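Hydrogenase expression/formation protein (hypb) (Archaeoglobus fulgidus, PDB 2WSM) probably binds and hydrolyses GTP, as a nickel- and zinc-binding SIMIBI-class G3E GTPase thought to serve in hydrogenase maturation. Local coordinates at residues L45-E57 with L195-R209. Numbering follows the deposited sequence.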
loop_
_atom_site.group_PDB
_atom_site.type_symbol
_atom_site.label_atom_id
_atom_site.label_comp_id
_atom_site.label_asym_id
_atom_site.label_seq_id
_atom_site.Cartn_x
_atom_site.Cartn_y
_atom_site.Cartn_z
ATOM N N LEU A 45 12.150 -11.066 14.604
ATOM C CA LEU A 45 13.195 -12.034 14.921
ATOM C C LEU A 45 14.507 -11.659 14.248
ATOM O O LEU A 45 15.573 -11.745 14.862
ATOM C CB LEU A 45 12.780 -13.451 14.522
ATOM C CG LEU A 45 13.806 -14.557 14.801
ATOM C CD1 LEU A 45 14.187 -14.578 16.268
ATOM C CD2 LEU A 45 13.278 -15.920 14.377
ATOM N N LEU A 46 14.432 -11.244 12.986
ATOM C CA LEU A 46 15.634 -10.804 12.285
ATOM C C LEU A 46 16.306 -9.650 13.025
ATOM O O LEU A 46 17.533 -9.592 13.119
ATOM C CB LEU A 46 15.323 -10.391 10.847
ATOM C CG LEU A 46 16.536 -9.905 10.045
ATOM C CD1 LEU A 46 17.567 -11.020 9.882
ATOM C CD2 LEU A 46 16.113 -9.367 8.692
ATOM N N ILE A 47 15.499 -8.738 13.561
ATOM C CA ILE A 47 16.029 -7.592 14.290
ATOM C C ILE A 47 16.701 -8.023 15.599
ATOM O O ILE A 47 17.798 -7.569 15.925
ATOM C CB ILE A 47 14.937 -6.541 14.562
ATOM C CG1 ILE A 47 14.568 -5.815 13.265
ATOM C CG2 ILE A 47 15.404 -5.532 15.618
ATOM C CD1 ILE A 47 13.356 -4.877 13.403
ATOM N N GLU A 48 16.052 -8.914 16.337
ATOM C CA GLU A 48 16.642 -9.442 17.562
ATOM C C GLU A 48 17.947 -10.162 17.256
ATOM O O GLU A 48 18.990 -9.835 17.821
ATOM C CB GLU A 48 15.666 -10.388 18.262
ATOM C CG GLU A 48 14.340 -9.729 18.625
ATOM C CD GLU A 48 13.221 -10.729 18.858
ATOM O OE1 GLU A 48 13.307 -11.852 18.314
ATOM O OE2 GLU A 48 12.250 -10.385 19.570
ATOM N N ARG A 49 17.886 -11.143 16.357
ATOM C CA ARG A 49 19.072 -11.907 15.979
ATOM C C ARG A 49 20.216 -10.980 15.576
ATOM O O ARG A 49 21.368 -11.230 15.901
ATOM C CB ARG A 49 18.751 -12.899 14.855
ATOM C CG ARG A 49 17.768 -14.007 15.246
ATOM C CD ARG A 49 18.399 -15.008 16.222
ATOM N NE ARG A 49 19.767 -15.326 15.831
ATOM C CZ ARG A 49 20.104 -16.323 15.022
ATOM N NH1 ARG A 49 19.170 -17.123 14.533
ATOM N NH2 ARG A 49 21.379 -16.525 14.712
ATOM N N THR A 50 19.894 -9.899 14.880
ATOM C CA THR A 50 20.902 -8.919 14.495
ATOM C C THR A 50 21.532 -8.275 15.724
ATOM O O THR A 50 22.751 -8.148 15.828
ATOM C CB THR A 50 20.285 -7.796 13.658
ATOM O OG1 THR A 50 19.751 -8.336 12.447
ATOM C CG2 THR A 50 21.325 -6.729 13.341
ATOM N N ILE A 51 20.677 -7.842 16.640
ATOM C CA ILE A 51 21.118 -7.212 17.868
ATOM C C ILE A 51 22.035 -8.161 18.637
ATOM O O ILE A 51 23.061 -7.748 19.180
ATOM C CB ILE A 51 19.903 -6.791 18.716
ATOM C CG1 ILE A 51 19.167 -5.644 18.013
ATOM C CG2 ILE A 51 20.328 -6.383 20.122
ATOM C CD1 ILE A 51 17.771 -5.422 18.518
ATOM N N GLU A 52 21.677 -9.441 18.637
ATOM C CA GLU A 52 22.438 -10.451 19.359
ATOM C C GLU A 52 23.818 -10.678 18.758
ATOM O O GLU A 52 24.787 -10.898 19.482
ATOM C CB GLU A 52 21.658 -11.761 19.418
ATOM C CG GLU A 52 20.568 -11.756 20.472
ATOM C CD GLU A 52 19.418 -12.691 20.150
ATOM O OE1 GLU A 52 19.654 -13.744 19.516
ATOM O OE2 GLU A 52 18.275 -12.366 20.541
ATOM N N ARG A 53 23.908 -10.604 17.436
ATOM C CA ARG A 53 25.150 -10.924 16.745
ATOM C C ARG A 53 26.167 -9.779 16.747
ATOM O O ARG A 53 27.351 -10.004 16.975
ATOM C CB ARG A 53 24.865 -11.401 15.315
ATOM C CG ARG A 53 26.075 -11.370 14.389
ATOM C CD ARG A 53 27.112 -12.430 14.751
ATOM N NE ARG A 53 26.556 -13.779 14.680
ATOM C CZ ARG A 53 26.623 -14.569 13.612
ATOM N NH1 ARG A 53 26.086 -15.783 13.648
ATOM N NH2 ARG A 53 27.225 -14.150 12.505
ATOM N N ILE A 54 25.714 -8.557 16.502
ATOM C CA ILE A 54 26.637 -7.427 16.383
ATOM C C ILE A 54 26.352 -6.276 17.348
ATOM O O ILE A 54 26.947 -5.207 17.226
ATOM C CB ILE A 54 26.663 -6.854 14.942
ATOM C CG1 ILE A 54 25.252 -6.464 14.494
ATOM C CG2 ILE A 54 27.311 -7.845 13.970
ATOM C CD1 ILE A 54 25.218 -5.636 13.229
ATOM N N GLY A 55 25.454 -6.493 18.304
ATOM C CA GLY A 55 25.081 -5.451 19.252
ATOM C C GLY A 55 26.228 -4.950 20.119
ATOM O O GLY A 55 26.208 -3.816 20.596
ATOM N N ASN A 56 27.231 -5.797 20.324
ATOM C CA ASN A 56 28.402 -5.425 21.114
ATOM C C ASN A 56 29.409 -4.571 20.339
ATOM O O ASN A 56 30.121 -3.755 20.927
ATOM C CB ASN A 56 29.092 -6.673 21.676
ATOM C CG ASN A 56 28.259 -7.377 22.738
ATOM O OD1 ASN A 56 27.533 -6.740 23.506
ATOM N ND2 ASN A 56 28.364 -8.703 22.787
ATOM N N GLU A 57 29.465 -4.761 19.025
ATOM C CA GLU A 57 30.374 -3.990 18.181
ATOM C C GLU A 57 29.689 -2.732 17.645
ATOM O O GLU A 57 30.349 -1.757 17.287
ATOM C CB GLU A 57 30.863 -4.835 16.999
ATOM C CG GLU A 57 30.879 -6.338 17.244
ATOM C CD GLU A 57 30.768 -7.142 15.949
ATOM O OE1 GLU A 57 30.591 -8.380 16.023
ATOM O OE2 GLU A 57 30.853 -6.534 14.858
ATOM N N LEU A 195 16.670 -18.477 9.600
ATOM C CA LEU A 195 17.389 -18.191 10.837
ATOM C C LEU A 195 17.667 -19.460 11.651
ATOM O O LEU A 195 18.736 -19.597 12.252
ATOM C CB LEU A 195 16.653 -17.124 11.664
ATOM C CG LEU A 195 16.736 -15.712 11.062
ATOM C CD1 LEU A 195 15.999 -14.667 11.903
ATOM C CD2 LEU A 195 18.193 -15.305 10.872
ATOM N N LYS A 196 16.717 -20.392 11.649
ATOM C CA LYS A 196 16.888 -21.663 12.347
ATOM C C LYS A 196 18.190 -22.349 11.941
ATOM O O LYS A 196 18.997 -22.728 12.790
ATOM C CB LYS A 196 15.709 -22.598 12.073
ATOM C CG LYS A 196 14.369 -22.102 12.597
ATOM C CD LYS A 196 13.239 -23.063 12.226
ATOM C CE LYS A 196 13.082 -23.214 10.706
ATOM N NZ LYS A 196 12.534 -21.990 10.041
ATOM N N THR A 197 18.390 -22.497 10.636
ATOM C CA THR A 197 19.563 -23.186 10.110
ATOM C C THR A 197 20.731 -22.228 9.876
ATOM O O THR A 197 21.820 -22.651 9.483
ATOM C CB THR A 197 19.236 -23.920 8.795
ATOM O OG1 THR A 197 19.074 -22.968 7.735
ATOM C CG2 THR A 197 17.958 -24.729 8.940
ATOM N N GLY A 198 20.498 -20.939 10.115
ATOM C CA GLY A 198 21.532 -19.930 9.958
ATOM C C GLY A 198 21.769 -19.502 8.519
ATOM O O GLY A 198 22.579 -18.619 8.246
ATOM N N LYS A 199 21.060 -20.134 7.593
ATOM C CA LYS A 199 21.227 -19.845 6.174
ATOM C C LYS A 199 20.961 -18.363 5.864
ATOM O O LYS A 199 19.923 -17.819 6.242
ATOM C CB LYS A 199 20.292 -20.745 5.360
ATOM C CG LYS A 199 20.551 -20.754 3.867
ATOM C CD LYS A 199 19.650 -21.776 3.171
ATOM C CE LYS A 199 19.819 -21.729 1.659
ATOM N NZ LYS A 199 18.811 -22.582 0.960
ATOM N N GLY A 200 21.916 -17.718 5.199
ATOM C CA GLY A 200 21.758 -16.352 4.742
ATOM C C GLY A 200 22.092 -15.279 5.763
ATOM O O GLY A 200 22.221 -14.101 5.410
ATOM N N PHE A 201 22.246 -15.680 7.023
ATOM C CA PHE A 201 22.409 -14.720 8.111
ATOM C C PHE A 201 23.694 -13.912 7.997
ATOM O O PHE A 201 23.684 -12.684 8.123
ATOM C CB PHE A 201 22.331 -15.410 9.476
ATOM C CG PHE A 201 22.276 -14.450 10.636
ATOM C CD1 PHE A 201 21.162 -13.640 10.834
ATOM C CD2 PHE A 201 23.337 -14.348 11.520
ATOM C CE1 PHE A 201 21.109 -12.751 11.898
ATOM C CE2 PHE A 201 23.290 -13.459 12.593
ATOM C CZ PHE A 201 22.173 -12.660 12.781
ATOM N N GLU A 202 24.799 -14.607 7.763
ATOM C CA GLU A 202 26.091 -13.956 7.608
ATOM C C GLU A 202 26.039 -12.975 6.449
ATOM O O GLU A 202 26.602 -11.883 6.514
ATOM C CB GLU A 202 27.177 -14.998 7.362
ATOM C CG GLU A 202 27.211 -16.103 8.411
ATOM C CD GLU A 202 27.862 -15.673 9.716
ATOM O OE1 GLU A 202 28.067 -14.451 9.922
ATOM O OE2 GLU A 202 28.168 -16.571 10.535
ATOM N N GLU A 203 25.365 -13.381 5.380
ATOM C CA GLU A 203 25.186 -12.505 4.236
ATOM C C GLU A 203 24.475 -11.228 4.676
ATOM O O GLU A 203 24.877 -10.129 4.294
ATOM C CB GLU A 203 24.397 -13.217 3.140
ATOM C CG GLU A 203 24.168 -12.376 1.897
ATOM C CD GLU A 203 23.829 -13.213 0.661
ATOM O OE1 GLU A 203 23.307 -14.342 0.811
ATOM O OE2 GLU A 203 24.086 -12.736 -0.463
ATOM N N TRP A 204 23.425 -11.384 5.486
ATOM C CA TRP A 204 22.665 -10.249 6.005
ATOM C C TRP A 204 23.557 -9.337 6.828
ATOM O O TRP A 204 23.558 -8.117 6.657
ATOM C CB TRP A 204 21.491 -10.750 6.853
ATOM C CG TRP A 204 20.901 -9.732 7.797
ATOM C CD1 TRP A 204 21.026 -9.708 9.151
ATOM C CD2 TRP A 204 20.090 -8.594 7.452
ATOM N NE1 TRP A 204 20.345 -8.631 9.675
ATOM C CE2 TRP A 204 19.763 -7.931 8.652
ATOM C CE3 TRP A 204 19.617 -8.071 6.245
ATOM C CZ2 TRP A 204 18.976 -6.775 8.684
ATOM C CZ3 TRP A 204 18.830 -6.920 6.277
ATOM C CH2 TRP A 204 18.520 -6.287 7.487
ATOM N N ILE A 205 24.332 -9.942 7.718
ATOM C CA ILE A 205 25.210 -9.185 8.598
ATOM C C ILE A 205 26.253 -8.445 7.771
ATOM O O ILE A 205 26.509 -7.259 7.995
ATOM C CB ILE A 205 25.896 -10.104 9.621
ATOM C CG1 ILE A 205 24.864 -10.669 10.599
ATOM C CG2 ILE A 205 26.992 -9.357 10.358
ATOM C CD1 ILE A 205 24.384 -9.672 11.632
ATOM N N ASP A 206 26.838 -9.148 6.806
ATOM C CA ASP A 206 27.801 -8.546 5.887
ATOM C C ASP A 206 27.227 -7.334 5.161
ATOM O O ASP A 206 27.917 -6.340 4.960
ATOM C CB ASP A 206 28.292 -9.580 4.868
ATOM C CG ASP A 206 29.219 -10.620 5.485
ATOM O OD1 ASP A 206 29.925 -10.291 6.464
ATOM O OD2 ASP A 206 29.242 -11.766 4.988
ATOM N N PHE A 207 25.964 -7.415 4.759
ATOM C CA PHE A 207 25.307 -6.274 4.130
ATOM C C PHE A 207 25.235 -5.087 5.091
ATOM O O PHE A 207 25.461 -3.944 4.695
ATOM C CB PHE A 207 23.907 -6.659 3.659
ATOM C CG PHE A 207 22.968 -5.494 3.512
ATOM C CD1 PHE A 207 23.044 -4.660 2.412
ATOM C CD2 PHE A 207 21.992 -5.250 4.465
ATOM C CE1 PHE A 207 22.173 -3.599 2.269
ATOM C CE2 PHE A 207 21.122 -4.193 4.327
ATOM C CZ PHE A 207 21.213 -3.363 3.230
ATOM N N LEU A 208 24.921 -5.362 6.352
ATOM C CA LEU A 208 24.866 -4.308 7.363
ATOM C C LEU A 208 26.239 -3.672 7.602
ATOM O O LEU A 208 26.353 -2.458 7.694
ATOM C CB LEU A 208 24.301 -4.846 8.680
ATOM C CG LEU A 208 22.814 -5.186 8.736
ATOM C CD1 LEU A 208 22.459 -5.722 10.122
ATOM C CD2 LEU A 208 21.962 -3.968 8.380
ATOM N N ARG A 209 27.275 -4.498 7.710
ATOM C CA ARG A 209 28.632 -3.986 7.878
ATOM C C ARG A 209 28.998 -3.094 6.701
ATOM O O ARG A 209 29.585 -2.026 6.874
ATOM C CB ARG A 209 29.647 -5.127 8.019
ATOM C CG ARG A 209 29.550 -5.894 9.336
ATOM C CD ARG A 209 30.641 -6.961 9.452
ATOM N NE ARG A 209 30.620 -7.635 10.749
ATOM C CZ ARG A 209 30.413 -8.938 10.919
ATOM N NH1 ARG A 209 30.412 -9.457 12.142
ATOM N NH2 ARG A 209 30.218 -9.726 9.869
HETATM O O HOH W 1 20.904 -18.136 12.490
#
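Thr-50 meets Trp-204 where helix 45-54, which probably follows the P-loop, crosses helix 201-209, the short axes at -71° and 11.2 Å apart. Both helices lie on one side of the parallel sheet, and their interface illustrates how a hydrophobic seam accommodates polar groups. Trp-204 NE1 donates in its ring plane, nearly straight, to Thr-50 OG1 (2.9 Å). Set anti to its own carbonyl carbon (chi1 -62°), OG1 in turn donates a hydrogen bond to Leu-46 O (2.6 Å). Leu-46 CD1 lies over the five-membered ring, 3.8 Å from its centroid, and Leu-208 CD1 covers the other face. A phenylalanine in place of Trp-204 would probably leave Thr-50 OG1 without its indole donor. Nearer the surface, the Arg-49 guanidinium lies over one face of Phe-201, tilted 33° from it, in a cation-pi pair (CZ to ring centroid 4.8 Å). The Arg-53 guanidinium is turned almost perpendicular to that ring, whose CE2 meets its face, while NH2 forms a salt bridge with Glu-202 OE1 (2.7 Å), reaching it from above the carboxylate plane. Hydrogen bonds from the indole through Thr-50 to the Leu-46 carbonyl thus satisfy buried polarity, whereas the partly exposed arginines spend their charge on Phe-201 and Glu-202.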